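Side-chain contact in metagenomic carboxyl esterase MGS0156 (Uncultured organism, PDB 5D8M), which probably hydrolyses carboxylic ester bonds, as a carboxyl esterase recovered from an uncultured organism: residues R34-F37 and R38-T42. Sequence-based numbering, arbitrary orientation.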
loop_
_atom_site.group_PDB
_atom_site.type_symbol
_atom_site.label_atom_id
_atom_site.label_comp_id
_atom_site.label_asym_id
_atom_site.label_seq_id
_atom_site.Cartn_x
_atom_site.Cartn_y
_atom_site.Cartn_z
ATOM N N ARG A 34 -12.722 -5.125 -9.257
ATOM C CA ARG A 34 -11.668 -5.028 -10.266
ATOM C C ARG A 34 -12.135 -4.425 -11.580
ATOM O O ARG A 34 -11.381 -3.707 -12.239
ATOM C CB ARG A 34 -11.068 -6.408 -10.557
ATOM C CG ARG A 34 -10.194 -6.944 -9.450
ATOM C CD ARG A 34 -9.690 -8.325 -9.782
ATOM N NE ARG A 34 -10.769 -9.314 -9.790
ATOM C CZ ARG A 34 -10.718 -10.442 -10.490
ATOM N NH1 ARG A 34 -9.654 -10.693 -11.247
ATOM N NH2 ARG A 34 -11.727 -11.317 -10.432
ATOM N N GLY A 35 -13.357 -4.772 -11.977
ATOM C CA GLY A 35 -13.915 -4.327 -13.238
ATOM C C GLY A 35 -14.202 -2.832 -13.247
ATOM O O GLY A 35 -13.853 -2.141 -14.193
ATOM N N ARG A 36 -14.845 -2.332 -12.199
ATOM C CA ARG A 36 -15.176 -0.919 -12.154
ATOM C C ARG A 36 -13.900 -0.086 -11.961
ATOM O O ARG A 36 -13.745 0.983 -12.561
ATOM C CB ARG A 36 -16.197 -0.634 -11.047
ATOM C CG ARG A 36 -16.621 0.845 -10.928
ATOM C CD ARG A 36 -17.162 1.412 -12.230
ATOM N NE ARG A 36 -17.597 2.797 -12.064
ATOM C CZ ARG A 36 -18.039 3.575 -13.050
ATOM N NH1 ARG A 36 -18.108 3.109 -14.293
ATOM N NH2 ARG A 36 -18.429 4.817 -12.792
ATOM N N PHE A 37 -12.964 -0.592 -11.166
ATOM C CA PHE A 37 -11.727 0.158 -10.980
ATOM C C PHE A 37 -10.943 0.279 -12.303
ATOM O O PHE A 37 -10.449 1.370 -12.626
ATOM C CB PHE A 37 -10.864 -0.473 -9.884
ATOM C CG PHE A 37 -9.646 0.345 -9.533
ATOM C CD1 PHE A 37 -9.751 1.461 -8.708
ATOM C CD2 PHE A 37 -8.414 0.030 -10.069
ATOM C CE1 PHE A 37 -8.621 2.235 -8.395
ATOM C CE2 PHE A 37 -7.277 0.791 -9.765
ATOM C CZ PHE A 37 -7.386 1.890 -8.922
ATOM N N ARG A 38 -10.841 -0.815 -13.068
ATOM C CA ARG A 38 -10.175 -0.757 -14.385
ATOM C C ARG A 38 -10.846 0.271 -15.301
ATOM O O ARG A 38 -10.186 1.062 -15.983
ATOM C CB ARG A 38 -10.176 -2.132 -15.081
ATOM C CG ARG A 38 -9.592 -2.094 -16.508
ATOM C CD ARG A 38 -9.614 -3.475 -17.208
ATOM N NE ARG A 38 -8.976 -4.518 -16.390
ATOM C CZ ARG A 38 -7.668 -4.742 -16.316
ATOM N NH1 ARG A 38 -6.825 -4.007 -17.021
ATOM N NH2 ARG A 38 -7.204 -5.715 -15.532
ATOM N N GLU A 39 -12.169 0.258 -15.284
ATOM C CA GLU A 39 -12.971 1.169 -16.068
ATOM C C GLU A 39 -12.670 2.634 -15.727
ATOM O O GLU A 39 -12.473 3.459 -16.612
ATOM C CB GLU A 39 -14.444 0.845 -15.823
ATOM C CG GLU A 39 -15.451 1.539 -16.725
ATOM C CD GLU A 39 -16.835 0.960 -16.511
ATOM O OE1 GLU A 39 -17.030 0.256 -15.495
ATOM O OE2 GLU A 39 -17.714 1.166 -17.371
ATOM N N ILE A 40 -12.654 2.944 -14.436
ATOM C CA ILE A 40 -12.352 4.286 -13.959
ATOM C C ILE A 40 -10.932 4.703 -14.331
ATOM O O ILE A 40 -10.721 5.792 -14.888
ATOM C CB ILE A 40 -12.544 4.370 -12.436
ATOM C CG1 ILE A 40 -14.043 4.346 -12.116
ATOM C CG2 ILE A 40 -11.880 5.629 -11.866
ATOM C CD1 ILE A 40 -14.354 4.263 -10.614
HETATM N N MSE A 41 -9.956 3.841 -14.053
HETATM C CA MSE A 41 -8.561 4.224 -14.289
HETATM C C MSE A 41 -8.306 4.390 -15.787
HETATM O O MSE A 41 -7.641 5.333 -16.227
HETATM C CB MSE A 41 -7.598 3.206 -13.678
HETATM C CG MSE A 41 -6.151 3.671 -13.657
HETATM SE SE MSE A 41 -4.998 2.494 -12.611
HETATM C CE MSE A 41 -3.274 3.326 -13.118
ATOM N N THR A 42 -8.891 3.504 -16.574
ATOM C CA THR A 42 -8.751 3.552 -18.019
ATOM C C THR A 42 -9.331 4.845 -18.643
ATOM O O THR A 42 -8.700 5.458 -19.514
ATOM C CB THR A 42 -9.414 2.300 -18.648
ATOM O OG1 THR A 42 -8.711 1.129 -18.197
ATOM C CG2 THR A 42 -9.379 2.364 -20.164
#
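With CG of R36 opposite its backbone N (chi1 -180°) and a bend at chi2 (55°), the long arginine chain runs past I40 and brings its guanidinium to the carboxylate of E39. NH1 of R36 meets OE1 of E39 at 3.3 Å in a weak but nearly straight hydrogen bond, part of an i, i+3 salt bridge. OE1 lies at the edge of the guanidinium, near its plane, while the carboxylate plane stands 86° from it; OE2 accepts from the backbone N of G75. I40 suits the neighbouring place because its CG1 lies over one guanidinium face, offset toward the rim, 3.8 Å above the plane, and an apolar branch fits a face that offers no N-H. NH2 of R36 has a second partner in a salt bridge with E337. F37 and M41, a selenomethionine, meet where SE lies 4.0 Å from CE2 of F37, an oblique Met-aromatic contact. Beneath the side chains run regular i to i+4 backbone bonds, such as M41 N to F37 O at 2.9 Å. This is an alpha-helix, 34-48, packed through F37 against strand 290-293 of the parallel sheet and, with M41, against helix 324-338, consistent with the alpha/beta-hydrolase fold of many esterases.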